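Local coordinates for cellulase (Uncultured bacterium, PDB 6XSO), which probably hydrolyses internal beta-1,4-glycosidic bonds in cellulose and other plant polysaccharides, as a broad-specificity endoglucanase of glycoside hydrolase family 5, subfamily 4, at residues 31-37 with 346-352; 268-274 with 306-312; 274-279 with 327-331; 321-325 with 364-368. Numbering follows the deposited sequence.

Overall arrangement
All four contacts belong to one TIM barrel. Interactions 1 and 2 are buried in its parallel sheet. Interaction 1 closes the ring between strands 31-34 and 345-349; interaction 2 joins the neighbouring strands 264-270 and 304-309. Backbone hydrogen bonds dominate both. They touch where Tyr-348 OH meets Ser-310 OG and Trp-349 N meets Trp-309 O. Interactions 3 and 4 lie further out; both use helix 325-341, at 327-331 and at Lys-325 respectively. Interaction 3 shares Ile-274 with interaction 2 and is apolar, with no hydrogen bond across it. Interaction 4 is a surface contact built on a salt bridge and a tyrosine hydroxyl. Phe-329 packs on Asp-367 and Leu-368, so interactions 3 and 4 meet.

Interaction 1. Residues 31-37 with 346-352; sequences VGWNLGN and TFYWMGL
Three backbone hydrogen bonds join these parallel strands. Gly-32 N donates to Thr-346 O (2.8 Å), Tyr-348 N to Gly-32 O (3.0 Å) and Asn-34 N to Tyr-348 O (2.9 Å). Asn-34 ND2 also reaches Tyr-348 O (3.2 Å), while its OD1 pairs with Arg-80. Trp-33 takes chi1 t, and its NE1 donates to Met-350 O (2.9 Å), beyond the strand end. Water 1 donates to Gly-32 O (3.0 Å) and lies 2.9 Å from Thr-346 OG1. The axes of 31-34 and 346-349 approach to 4.0 Å and cross at -35°. Gly-32 faces Phe-347, with CA atoms 4.1 Å apart. Gly-32 CA lies over the Phe-347 ring, 4.1 Å from its centroid, a CH-pi contact. A CB here would clash with Phe-347 CD2. Trp-33 CD1 meets Leu-352 CD1 at 3.5 Å. Further along, Trp-349 (chi1 t) brings CH2 to 3.6 Å from Gly-36 CA, and Met-350 SD lies 3.5 Å from Asn-37 CG. Met-350 has positive phi (55°), as the chain turns off the strand. This is the pairing of first and last strands that closes a TIM barrel; its later residues enter the loops at the strands' C-terminal ends.

Interaction 2. Residues 268-274 with 306-312; sequences VHAYPTI and IGEWSTS
This is parallel strand pairing inside a TIM barrel, between the sixth and seventh strands. Helix 279-298 links them in a beta-alpha-beta unit. Val-268 pairs with Ile-306 (CA-CA 5.1 Å) and Ala-270 with Trp-309 (4.9 Å). Strand 304-309 turns a corner at Glu-308, slipping the register by one. Gly-307 N donates to Val-268 O (2.9 Å), and Ala-270 N to Glu-308 O (2.9 Å). Ser-310 N to Ala-270 O is weak (3.4 Å). Beyond the strands, Ser-312 N donates to Pro-272 O (2.9 Å). Water 2 bridges Ile-274 N and Ser-312 OG (2.8 Å each). Glu-308 sits at the C-terminal end of its strand, where family 5 enzymes carry their nucleophile; a catalytic role is likely. Glu-308 CG lies over the His-269 ring face (chi1 m), 3.6 Å from its centroid, a CH-pi contact; His-269 ND1 is hydrogen-bonded to Glu-175. Glu-308 OE2 forms a salt bridge with Arg-80. Tyr-271 (chi1 m) holds the other oxygen: its OH donates to Glu-308 OE1 at 2.7 Å.

Interaction 3. Residues 274-279 with 327-331; sequences IAGKTI and LMFQF
Residues 274-277 form a type II beta turn, closed by Lys-277 N donating to Ile-274 O (3.1 Å). Gly-276 takes the third position with phi/psi 83/4, where a CB would jam against the preceding carbonyl oxygen. Thr-278 follows as N-cap of helix 279-298, its OG1 capping Ala-281 N. Opposite lies one turn of helix 325-341, with Phe-331 N to Leu-327 O at 2.9 Å. The contact therefore joins a beta-alpha loop of the TIM barrel, after strand 264-270, to outer helix 325-341, which follows short helix 320-323. The nearest CA pair is Ile-279 with Leu-327, 6.9 Å apart. Only van der Waals packing crosses it. Leu-327 (chi1 t, chi2 p) reaches into the bend of the loop: its CD2 is 3.6 Å from Ile-274 O and 3.7 Å from Lys-277 O, and its CD1 is 4.0 Å from Ile-279 CB. Ile-279 (t, p) puts CD1 3.7 Å from Gln-330 CB. Ile-282 of helix 279-298 adds to the same apolar patch. Ile-274 (p, t) places CD1 3.6 Å from Met-328 CA. Its CG2 sits over a face of the Phe-331 ring, 4.2 Å from the centroid, as a CH-pi contact.

Interaction 4. Residues 321-325 with 364-368; sequences YDARK and NQADL. With LMR ((2S)-2-hydroxybutanedioic acid), chain C.
This surface contact joins two helical parts of the barrel's outer layer: the short helix 320-323 with the start of helix 325-341, and the N-terminus of the final helix, 366-377. Gln-365 is the N-cap of that last helix. Arg-324 leaves helical angles (-151/60) and is N-cap of helix 325-341. Tyr-321 (chi1 t) points across, and its OH donates to Asp-367 OD1 at 2.6 Å. Lys-325 NZ forms a salt bridge with Asp-367 OD2 at 2.9 Å. Asp-367 has chi1 p. Gln-365 NE2 lies over a face of the Tyr-321 ring, 3.5 Å from CD2, while its OE1 accepts from Leu-352 N. Tyr-321 CE1 touches Leu-368 CB at 4.0 Å. Away from this contact, Arg-324 NE makes a weak 3.3 Å hydrogen bond to O1A of the bound malate, and its NH1 forms a salt bridge with Asp-320. Both carboxylate oxygens of Asp-367 are thus engaged by the 321-325 segment, one by a neutral donor and one by a charge, so its negative charge is balanced at the surface.

Interaction 1. Residues 31-37 with 346-352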
loop_
_atom_site.group_PDB
_atom_site.type_symbol
_atom_site.label_atom_id
_atom_site.label_comp_id
_atom_site.label_asym_id
_atom_site.label_seq_id
_atom_site.Cartn_x
_atom_site.Cartn_y
_atom_site.Cartn_z
ATOM N N VAL A 31 14.171 1.143 1.922
ATOM C CA VAL A 31 13.326 0.115 2.515
ATOM C C VAL A 31 12.266 0.791 3.371
ATOM O O VAL A 31 12.568 1.712 4.134
ATOM C CB VAL A 31 14.083 -0.942 3.343
ATOM C CG1 VAL A 31 14.761 -1.919 2.413
ATOM C CG2 VAL A 31 15.049 -0.301 4.325
ATOM N N GLY A 32 11.030 0.297 3.249
ATOM C CA GLY A 32 9.886 0.877 3.917
ATOM C C GLY A 32 9.240 -0.071 4.918
ATOM O O GLY A 32 9.568 -1.257 5.003
ATOM N N TRP A 33 8.271 0.477 5.655
ATOM C CA TRP A 33 7.536 -0.246 6.676
ATOM C C TRP A 33 6.099 0.243 6.664
ATOM O O TRP A 33 5.840 1.409 6.348
ATOM C CB TRP A 33 8.114 0.056 8.043
ATOM C CG TRP A 33 7.469 -0.682 9.188
ATOM C CD1 TRP A 33 7.413 -2.039 9.381
ATOM C CD2 TRP A 33 6.809 -0.092 10.310
ATOM N NE1 TRP A 33 6.772 -2.323 10.564
ATOM C CE2 TRP A 33 6.389 -1.141 11.149
ATOM C CE3 TRP A 33 6.552 1.227 10.699
ATOM C CZ2 TRP A 33 5.726 -0.910 12.352
ATOM C CZ3 TRP A 33 5.883 1.449 11.888
ATOM C CH2 TRP A 33 5.481 0.393 12.697
ATOM N N ASN A 34 5.175 -0.659 7.025
ATOM C CA ASN A 34 3.753 -0.353 7.148
ATOM C C ASN A 34 3.361 -0.132 8.603
ATOM O O ASN A 34 3.551 -1.017 9.445
ATOM C CB ASN A 34 2.876 -1.511 6.655
ATOM C CG ASN A 34 2.734 -1.545 5.191
ATOM O OD1 ASN A 34 1.833 -0.941 4.625
ATOM N ND2 ASN A 34 3.617 -2.292 4.542
ATOM N N LEU A 35 2.713 1.003 8.873
ATOM C CA LEU A 35 2.050 1.256 10.157
ATOM C C LEU A 35 0.689 0.556 10.159
ATOM O O LEU A 35 -0.382 1.170 10.117
ATOM C CB LEU A 35 1.902 2.752 10.362
ATOM C CG LEU A 35 1.406 3.168 11.758
ATOM C CD1 LEU A 35 2.464 3.044 12.831
ATOM C CD2 LEU A 35 0.854 4.606 11.713
ATOM N N GLY A 36 0.747 -0.783 10.148
ATOM C CA GLY A 36 -0.456 -1.567 9.946
ATOM C C GLY A 36 -1.331 -1.705 11.192
ATOM O O GLY A 36 -0.904 -1.542 12.338
ATOM N N ASN A 37 -2.608 -2.023 10.930
ATOM C CA ASN A 37 -3.610 -2.286 11.962
ATOM C C ASN A 37 -3.829 -1.068 12.863
ATOM O O ASN A 37 -4.157 -1.193 14.048
ATOM C CB ASN A 37 -3.269 -3.531 12.793
ATOM C CG ASN A 37 -3.547 -4.845 12.071
ATOM O OD1 ASN A 37 -3.904 -4.902 10.883
ATOM N ND2 ASN A 37 -3.378 -5.928 12.812
ATOM N N THR A 346 10.216 -1.860 -1.382
ATOM C CA THR A 346 9.522 -2.834 -0.543
ATOM C C THR A 346 9.120 -2.193 0.778
ATOM O O THR A 346 9.862 -1.362 1.320
ATOM C CB THR A 346 10.391 -4.068 -0.239
ATOM O OG1 THR A 346 11.475 -3.741 0.621
ATOM C CG2 THR A 346 10.942 -4.661 -1.526
ATOM N N PHE A 347 7.917 -2.560 1.269
ATOM C CA PHE A 347 7.381 -2.064 2.542
ATOM C C PHE A 347 6.971 -3.266 3.399
ATOM O O PHE A 347 5.973 -3.930 3.105
ATOM C CB PHE A 347 6.174 -1.125 2.308
ATOM C CG PHE A 347 6.530 0.233 1.740
ATOM C CD1 PHE A 347 6.885 0.374 0.414
ATOM C CD2 PHE A 347 6.459 1.387 2.528
ATOM C CE1 PHE A 347 7.204 1.619 -0.109
ATOM C CE2 PHE A 347 6.767 2.643 2.006
ATOM C CZ PHE A 347 7.137 2.760 0.696
ATOM N N TYR A 348 7.736 -3.551 4.459
ATOM C CA TYR A 348 7.464 -4.709 5.312
ATOM C C TYR A 348 6.151 -4.527 6.083
ATOM O O TYR A 348 5.821 -3.424 6.514
ATOM C CB TYR A 348 8.651 -4.929 6.284
ATOM C CG TYR A 348 8.527 -6.243 6.983
ATOM C CD1 TYR A 348 7.948 -6.318 8.246
ATOM C CD2 TYR A 348 8.942 -7.420 6.372
ATOM C CE1 TYR A 348 7.774 -7.535 8.872
ATOM C CE2 TYR A 348 8.773 -8.633 6.993
ATOM C CZ TYR A 348 8.184 -8.686 8.235
ATOM O OH TYR A 348 8.001 -9.914 8.820
ATOM N N TRP A 349 5.387 -5.615 6.244
ATOM C CA TRP A 349 4.081 -5.539 6.909
ATOM C C TRP A 349 4.221 -5.737 8.422
ATOM O O TRP A 349 4.440 -6.858 8.888
ATOM C CB TRP A 349 3.109 -6.589 6.360
ATOM C CG TRP A 349 1.781 -6.482 7.082
ATOM C CD1 TRP A 349 1.279 -7.331 8.032
ATOM C CD2 TRP A 349 0.842 -5.418 6.962
ATOM N NE1 TRP A 349 0.071 -6.864 8.494
ATOM C CE2 TRP A 349 -0.218 -5.685 7.861
ATOM C CE3 TRP A 349 0.785 -4.257 6.181
ATOM C CZ2 TRP A 349 -1.317 -4.837 7.989
ATOM C CZ3 TRP A 349 -0.306 -3.425 6.296
ATOM C CH2 TRP A 349 -1.351 -3.717 7.193
ATOM N N MET A 350 4.029 -4.664 9.189
ATOM C CA MET A 350 3.949 -4.714 10.656
ATOM C C MET A 350 5.195 -5.375 11.249
ATOM O O MET A 350 6.313 -5.204 10.748
ATOM C CB MET A 350 2.624 -5.330 11.079
ATOM C CG MET A 350 1.410 -4.469 10.756
ATOM S SD MET A 350 -0.154 -5.105 11.406
ATOM C CE MET A 350 0.048 -4.788 13.155
ATOM N N GLY A 351 5.024 -6.103 12.342
ATOM C CA GLY A 351 6.174 -6.569 13.073
ATOM C C GLY A 351 7.043 -5.376 13.404
ATOM O O GLY A 351 6.568 -4.235 13.449
ATOM N N LEU A 352 8.319 -5.659 13.633
ATOM C CA LEU A 352 9.396 -4.704 13.890
ATOM C C LEU A 352 9.199 -3.933 15.187
ATOM O O LEU A 352 9.992 -4.104 16.118
ATOM C CB LEU A 352 9.646 -3.759 12.720
ATOM C CG LEU A 352 9.868 -4.401 11.349
ATOM C CD1 LEU A 352 10.467 -3.357 10.403
ATOM C CD2 LEU A 352 10.721 -5.658 11.353
HETATM O O HOH W 1 10.912 -3.414 3.446
#

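Interaction 2. Residues 268-274 with 306-312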
loop_
_atom_site.group_PDB
_atom_site.type_symbol
_atom_site.label_atom_id
_atom_site.label_comp_id
_atom_site.label_asym_id
_atom_site.label_seq_id
_atom_site.Cartn_x
_atom_site.Cartn_y
_atom_site.Cartn_z
ATOM N N VAL A 268 1.811 -3.903 -5.897
ATOM C CA VAL A 268 1.384 -5.249 -5.576
ATOM C C VAL A 268 1.854 -5.561 -4.157
ATOM O O VAL A 268 2.673 -4.844 -3.580
ATOM C CB VAL A 268 1.974 -6.277 -6.548
ATOM C CG1 VAL A 268 1.621 -5.914 -7.993
ATOM C CG2 VAL A 268 3.499 -6.379 -6.383
ATOM N N HIS A 269 1.307 -6.645 -3.602
ATOM C CA HIS A 269 1.742 -7.175 -2.310
ATOM C C HIS A 269 2.312 -8.569 -2.524
ATOM O O HIS A 269 2.021 -9.228 -3.525
ATOM C CB HIS A 269 0.569 -7.225 -1.333
ATOM C CG HIS A 269 -0.015 -5.875 -1.049
ATOM N ND1 HIS A 269 -1.247 -5.698 -0.457
ATOM C CD2 HIS A 269 0.468 -4.637 -1.296
ATOM C CE1 HIS A 269 -1.496 -4.403 -0.344
ATOM N NE2 HIS A 269 -0.484 -3.739 -0.872
ATOM N N ALA A 270 3.173 -9.007 -1.598
ATOM C CA ALA A 270 3.791 -10.324 -1.744
ATOM C C ALA A 270 4.051 -10.944 -0.381
ATOM O O ALA A 270 4.797 -10.382 0.433
ATOM C CB ALA A 270 5.117 -10.215 -2.498
ATOM N N TYR A 271 3.496 -12.139 -0.172
ATOM C CA TYR A 271 3.732 -12.921 1.040
ATOM C C TYR A 271 4.124 -14.333 0.625
ATOM O O TYR A 271 3.342 -15.281 0.760
ATOM C CB TYR A 271 2.487 -12.920 1.916
ATOM C CG TYR A 271 2.146 -11.564 2.500
ATOM C CD1 TYR A 271 2.575 -11.209 3.759
ATOM C CD2 TYR A 271 1.349 -10.659 1.813
ATOM C CE1 TYR A 271 2.231 -9.985 4.320
ATOM C CE2 TYR A 271 1.006 -9.441 2.355
ATOM C CZ TYR A 271 1.432 -9.107 3.615
ATOM O OH TYR A 271 1.080 -7.916 4.206
ATOM N N PRO A 272 5.334 -14.501 0.103
ATOM C CA PRO A 272 5.725 -15.804 -0.445
ATOM C C PRO A 272 5.801 -16.878 0.627
ATOM O O PRO A 272 6.126 -16.614 1.784
ATOM C CB PRO A 272 7.121 -15.545 -1.024
ATOM C CG PRO A 272 7.243 -14.074 -1.153
ATOM C CD PRO A 272 6.343 -13.458 -0.120
ATOM N N THR A 273 5.588 -18.116 0.201
ATOM C CA THR A 273 5.762 -19.256 1.086
ATOM C C THR A 273 7.231 -19.665 1.107
ATOM O O THR A 273 7.836 -19.898 0.055
ATOM C CB THR A 273 4.899 -20.417 0.602
ATOM O OG1 THR A 273 3.512 -20.042 0.591
ATOM C CG2 THR A 273 5.054 -21.600 1.522
ATOM N N ILE A 274 7.809 -19.735 2.305
ATOM C CA ILE A 274 9.165 -20.245 2.467
ATOM C C ILE A 274 9.203 -21.558 3.232
ATOM O O ILE A 274 10.164 -22.322 3.068
ATOM C CB ILE A 274 10.116 -19.209 3.101
ATOM C CG1 ILE A 274 9.741 -18.901 4.551
ATOM C CG2 ILE A 274 10.151 -17.940 2.255
ATOM C CD1 ILE A 274 10.823 -18.077 5.308
ATOM N N ILE A 306 6.296 -2.859 -3.996
ATOM C CA ILE A 306 5.763 -4.010 -3.252
ATOM C C ILE A 306 5.378 -3.427 -1.892
ATOM O O ILE A 306 6.203 -3.266 -0.975
ATOM C CB ILE A 306 6.760 -5.167 -3.189
ATOM C CG1 ILE A 306 7.082 -5.653 -4.607
ATOM C CG2 ILE A 306 6.209 -6.290 -2.322
ATOM C CD1 ILE A 306 8.202 -6.711 -4.628
ATOM N N GLY A 307 4.111 -3.008 -1.787
ATOM C CA GLY A 307 3.688 -2.175 -0.677
ATOM C C GLY A 307 3.398 -2.915 0.594
ATOM O O GLY A 307 3.178 -2.273 1.624
ATOM N N GLU A 308 3.338 -4.243 0.531
ATOM C CA GLU A 308 3.332 -5.077 1.717
ATOM C C GLU A 308 4.098 -6.337 1.382
ATOM O O GLU A 308 3.904 -6.911 0.310
ATOM C CB GLU A 308 1.929 -5.548 2.130
ATOM C CG GLU A 308 0.944 -4.439 2.435
ATOM C CD GLU A 308 -0.429 -4.941 2.811
ATOM O OE1 GLU A 308 -0.588 -6.161 3.084
ATOM O OE2 GLU A 308 -1.349 -4.089 2.879
ATOM N N TRP A 309 4.969 -6.764 2.301
ATOM C CA TRP A 309 5.546 -8.095 2.199
ATOM C C TRP A 309 5.915 -8.625 3.575
ATOM O O TRP A 309 6.065 -7.876 4.545
ATOM C CB TRP A 309 6.778 -8.132 1.293
ATOM C CG TRP A 309 7.985 -7.390 1.868
ATOM C CD1 TRP A 309 8.119 -6.033 2.003
ATOM C CD2 TRP A 309 9.205 -7.961 2.363
ATOM N NE1 TRP A 309 9.345 -5.726 2.557
ATOM C CE2 TRP A 309 10.026 -6.887 2.782
ATOM C CE3 TRP A 309 9.680 -9.267 2.500
ATOM C CZ2 TRP A 309 11.293 -7.082 3.311
ATOM C CZ3 TRP A 309 10.955 -9.458 3.018
ATOM C CH2 TRP A 309 11.738 -8.370 3.417
ATOM N N SER A 310 6.042 -9.951 3.618
ATOM C CA SER A 310 6.545 -10.768 4.721
ATOM C C SER A 310 6.521 -12.176 4.122
ATOM O O SER A 310 6.606 -12.328 2.895
ATOM C CB SER A 310 5.737 -10.616 5.993
ATOM O OG SER A 310 6.362 -11.385 7.024
ATOM N N THR A 311 6.399 -13.214 4.940
ATOM C CA THR A 311 6.218 -14.560 4.416
ATOM C C THR A 311 4.769 -14.978 4.603
ATOM O O THR A 311 3.979 -14.296 5.259
ATOM C CB THR A 311 7.122 -15.578 5.109
ATOM O OG1 THR A 311 6.710 -15.697 6.477
ATOM C CG2 THR A 311 8.565 -15.153 5.018
ATOM N N SER A 312 4.432 -16.140 4.043
ATOM C CA SER A 312 3.051 -16.595 4.051
ATOM C C SER A 312 2.533 -16.879 5.451
ATOM O O SER A 312 1.318 -16.899 5.654
ATOM C CB SER A 312 2.926 -17.861 3.205
ATOM O OG SER A 312 3.646 -18.933 3.800
HETATM O O HOH W 2 6.223 -19.617 4.650
#

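Interaction 3. Residues 274-279 with 327-331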
loop_
_atom_site.group_PDB
_atom_site.type_symbol
_atom_site.label_atom_id
_atom_site.label_comp_id
_atom_site.label_asym_id
_atom_site.label_seq_id
_atom_site.Cartn_x
_atom_site.Cartn_y
_atom_site.Cartn_z
ATOM N N ILE A 274 7.809 -19.735 2.305
ATOM C CA ILE A 274 9.165 -20.245 2.467
ATOM C C ILE A 274 9.203 -21.558 3.232
ATOM O O ILE A 274 10.164 -22.322 3.068
ATOM C CB ILE A 274 10.116 -19.209 3.101
ATOM C CG1 ILE A 274 9.741 -18.901 4.551
ATOM C CG2 ILE A 274 10.151 -17.940 2.255
ATOM C CD1 ILE A 274 10.823 -18.077 5.308
ATOM N N ALA A 275 8.190 -21.865 4.031
ATOM C CA ALA A 275 8.191 -23.121 4.767
ATOM C C ALA A 275 8.159 -24.310 3.816
ATOM O O ALA A 275 7.385 -24.339 2.855
ATOM C CB ALA A 275 6.990 -23.153 5.710
ATOM N N GLY A 276 9.011 -25.291 4.086
ATOM C CA GLY A 276 9.107 -26.477 3.264
ATOM C C GLY A 276 9.969 -26.327 2.037
ATOM O O GLY A 276 10.053 -27.270 1.241
ATOM N N LYS A 277 10.614 -25.182 1.859
ATOM C CA LYS A 277 11.439 -24.918 0.695
ATOM C C LYS A 277 12.894 -24.717 1.094
ATOM O O LYS A 277 13.208 -24.284 2.210
ATOM C CB LYS A 277 10.960 -23.666 -0.037
ATOM C CG LYS A 277 9.563 -23.796 -0.614
ATOM C CD LYS A 277 9.154 -22.549 -1.342
ATOM C CE LYS A 277 7.719 -22.667 -1.848
ATOM N NZ LYS A 277 7.275 -21.417 -2.520
ATOM N N THR A 278 13.776 -25.019 0.150
ATOM C CA THR A 278 15.178 -24.704 0.323
ATOM C C THR A 278 15.404 -23.249 -0.071
ATOM O O THR A 278 14.605 -22.646 -0.790
ATOM C CB THR A 278 16.041 -25.559 -0.590
ATOM O OG1 THR A 278 15.774 -25.182 -1.950
ATOM C CG2 THR A 278 15.754 -27.050 -0.377
ATOM N N ILE A 279 16.519 -22.687 0.396
ATOM C CA ILE A 279 16.792 -21.295 0.060
ATOM C C ILE A 279 17.003 -21.128 -1.441
ATOM O O ILE A 279 16.623 -20.099 -2.015
ATOM C CB ILE A 279 17.946 -20.717 0.899
ATOM C CG1 ILE A 279 18.089 -19.213 0.624
ATOM C CG2 ILE A 279 19.272 -21.450 0.625
ATOM C CD1 ILE A 279 16.860 -18.358 0.896
ATOM N N LEU A 327 16.149 -19.073 7.904
ATOM C CA LEU A 327 15.650 -19.153 6.533
ATOM C C LEU A 327 14.881 -17.889 6.164
ATOM O O LEU A 327 15.013 -17.368 5.045
ATOM C CB LEU A 327 14.753 -20.374 6.358
ATOM C CG LEU A 327 14.377 -20.692 4.915
ATOM C CD1 LEU A 327 15.564 -21.222 4.110
ATOM C CD2 LEU A 327 13.238 -21.705 4.895
ATOM N N MET A 328 14.102 -17.353 7.110
ATOM C CA MET A 328 13.389 -16.114 6.851
ATOM C C MET A 328 14.363 -14.974 6.571
ATOM O O MET A 328 14.137 -14.156 5.666
ATOM C CB MET A 328 12.482 -15.758 8.029
ATOM C CG MET A 328 11.711 -14.498 7.772
ATOM S SD MET A 328 10.623 -14.128 9.140
ATOM C CE MET A 328 9.785 -12.691 8.487
ATOM N N PHE A 329 15.437 -14.882 7.362
ATOM C CA PHE A 329 16.428 -13.832 7.157
ATOM C C PHE A 329 17.159 -13.996 5.823
ATOM O O PHE A 329 17.497 -12.996 5.182
ATOM C CB PHE A 329 17.413 -13.810 8.332
ATOM C CG PHE A 329 16.845 -13.242 9.630
ATOM C CD1 PHE A 329 15.534 -12.813 9.752
ATOM C CD2 PHE A 329 17.658 -13.130 10.734
ATOM C CE1 PHE A 329 15.062 -12.285 10.964
ATOM C CE2 PHE A 329 17.188 -12.602 11.927
ATOM C CZ PHE A 329 15.913 -12.193 12.047
ATOM N N GLN A 330 17.428 -15.236 5.402
ATOM C CA GLN A 330 18.031 -15.443 4.086
ATOM C C GLN A 330 17.067 -15.030 2.985
ATOM O O GLN A 330 17.484 -14.493 1.950
ATOM C CB GLN A 330 18.438 -16.906 3.922
ATOM C CG GLN A 330 19.417 -17.377 4.973
ATOM C CD GLN A 330 19.544 -18.889 5.004
ATOM O OE1 GLN A 330 19.761 -19.528 3.970
ATOM N NE2 GLN A 330 19.396 -19.474 6.190
ATOM N N PHE A 331 15.772 -15.273 3.199
ATOM C CA PHE A 331 14.751 -14.817 2.265
ATOM C C PHE A 331 14.739 -13.295 2.191
ATOM O O PHE A 331 14.713 -12.713 1.096
ATOM C CB PHE A 331 13.377 -15.377 2.693
ATOM C CG PHE A 331 12.203 -14.597 2.157
ATOM C CD1 PHE A 331 11.869 -14.674 0.821
ATOM C CD2 PHE A 331 11.449 -13.792 2.989
ATOM C CE1 PHE A 331 10.803 -13.959 0.313
ATOM C CE2 PHE A 331 10.391 -13.060 2.490
ATOM C CZ PHE A 331 10.061 -13.155 1.154
#

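Interaction 4. Residues 321-325 with 364-368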
loop_
_atom_site.group_PDB
_atom_site.type_symbol
_atom_site.label_atom_id
_atom_site.label_comp_id
_atom_site.label_asym_id
_atom_site.label_seq_id
_atom_site.Cartn_x
_atom_site.Cartn_y
_atom_site.Cartn_z
ATOM N N TYR A 321 9.129 -16.262 11.480
ATOM C CA TYR A 321 10.106 -15.619 12.361
ATOM C C TYR A 321 10.430 -16.494 13.569
ATOM O O TYR A 321 11.586 -16.558 14.020
ATOM C CB TYR A 321 9.529 -14.257 12.778
ATOM C CG TYR A 321 10.372 -13.488 13.740
ATOM C CD1 TYR A 321 11.451 -12.735 13.297
ATOM C CD2 TYR A 321 10.098 -13.511 15.103
ATOM C CE1 TYR A 321 12.234 -12.026 14.186
ATOM C CE2 TYR A 321 10.879 -12.801 15.997
ATOM C CZ TYR A 321 11.943 -12.055 15.527
ATOM O OH TYR A 321 12.719 -11.338 16.405
ATOM N N ASP A 322 9.426 -17.185 14.106
ATOM C CA ASP A 322 9.631 -18.075 15.234
ATOM C C ASP A 322 10.147 -19.442 14.796
ATOM O O ASP A 322 11.059 -19.994 15.423
ATOM C CB ASP A 322 8.317 -18.244 16.004
ATOM C CG ASP A 322 7.987 -17.040 16.875
ATOM O OD1 ASP A 322 8.913 -16.285 17.243
ATOM O OD2 ASP A 322 6.795 -16.852 17.196
ATOM N N ALA A 323 9.596 -19.988 13.715
ATOM C CA ALA A 323 9.845 -21.385 13.390
ATOM C C ALA A 323 11.078 -21.618 12.532
ATOM O O ALA A 323 11.649 -22.715 12.592
ATOM C CB ALA A 323 8.646 -21.983 12.653
ATOM N N ARG A 324 11.466 -20.655 11.701
ATOM C CA ARG A 324 12.561 -20.828 10.742
ATOM C C ARG A 324 13.206 -19.465 10.500
ATOM O O ARG A 324 13.221 -18.930 9.386
ATOM C CB ARG A 324 12.060 -21.498 9.463
ATOM C CG ARG A 324 10.812 -20.883 8.816
ATOM C CD ARG A 324 10.178 -21.768 7.718
ATOM N NE ARG A 324 9.847 -23.083 8.245
ATOM C CZ ARG A 324 8.753 -23.369 8.946
ATOM N NH1 ARG A 324 7.845 -22.425 9.189
ATOM N NH2 ARG A 324 8.577 -24.596 9.428
ATOM N N LYS A 325 13.725 -18.877 11.584
ATOM C CA LYS A 325 14.160 -17.488 11.548
ATOM C C LYS A 325 15.311 -17.284 10.578
ATOM O O LYS A 325 15.304 -16.325 9.791
ATOM C CB LYS A 325 14.551 -17.026 12.949
ATOM C CG LYS A 325 15.000 -15.556 13.007
ATOM C CD LYS A 325 15.439 -15.164 14.404
ATOM C CE LYS A 325 14.256 -15.019 15.364
ATOM N NZ LYS A 325 14.659 -14.240 16.593
ATOM N N ASN A 364 10.506 -4.633 18.957
ATOM C CA ASN A 364 10.349 -5.974 19.502
ATOM C C ASN A 364 10.843 -7.054 18.546
ATOM O O ASN A 364 11.004 -8.209 18.964
ATOM C CB ASN A 364 8.898 -6.230 19.914
ATOM C CG ASN A 364 7.943 -6.160 18.750
ATOM O OD1 ASN A 364 7.758 -5.103 18.162
ATOM N ND2 ASN A 364 7.330 -7.297 18.404
ATOM N N GLN A 365 11.142 -6.705 17.299
ATOM C CA GLN A 365 11.887 -7.581 16.388
ATOM C C GLN A 365 13.111 -6.812 15.883
ATOM O O GLN A 365 13.241 -6.528 14.685
ATOM C CB GLN A 365 11.006 -8.100 15.260
ATOM C CG GLN A 365 9.724 -8.784 15.748
ATOM C CD GLN A 365 8.854 -9.277 14.609
ATOM O OE1 GLN A 365 8.709 -8.603 13.585
ATOM N NE2 GLN A 365 8.302 -10.478 14.764
ATOM N N ALA A 366 14.021 -6.496 16.806
ATOM C CA ALA A 366 15.196 -5.710 16.440
ATOM C C ALA A 366 16.042 -6.431 15.410
ATOM O O ALA A 366 16.565 -5.804 14.480
ATOM C CB ALA A 366 16.040 -5.394 17.671
ATOM N N ASP A 367 16.189 -7.750 15.556
ATOM C CA ASP A 367 17.005 -8.507 14.615
ATOM C C ASP A 367 16.455 -8.410 13.191
ATOM O O ASP A 367 17.218 -8.186 12.242
ATOM C CB ASP A 367 17.192 -9.953 15.095
ATOM C CG ASP A 367 15.892 -10.665 15.440
ATOM O OD1 ASP A 367 14.779 -10.100 15.361
ATOM O OD2 ASP A 367 16.010 -11.860 15.797
ATOM N N LEU A 368 15.134 -8.527 13.029
ATOM C CA LEU A 368 14.539 -8.447 11.699
ATOM C C LEU A 368 14.623 -7.038 11.124
ATOM O O LEU A 368 14.915 -6.869 9.933
ATOM C CB LEU A 368 13.094 -8.920 11.768
ATOM C CG LEU A 368 12.342 -8.855 10.438
ATOM C CD1 LEU A 368 12.951 -9.642 9.325
ATOM C CD2 LEU A 368 10.913 -9.337 10.672
HETATM C C1 LMR C . 13.562 -24.880 7.447
HETATM O O1A LMR C . 12.644 -24.919 8.330
HETATM O O1B LMR C . 13.388 -25.364 6.301
HETATM C C2 LMR C . 14.912 -24.229 7.765
HETATM O O2 LMR C . 14.875 -23.997 9.142
HETATM C C3 LMR C . 16.092 -25.095 7.373
HETATM C C4 LMR C . 17.367 -24.457 7.932
HETATM O O4A LMR C . 18.411 -25.156 8.050
HETATM O O4B LMR C . 17.399 -23.241 8.283
#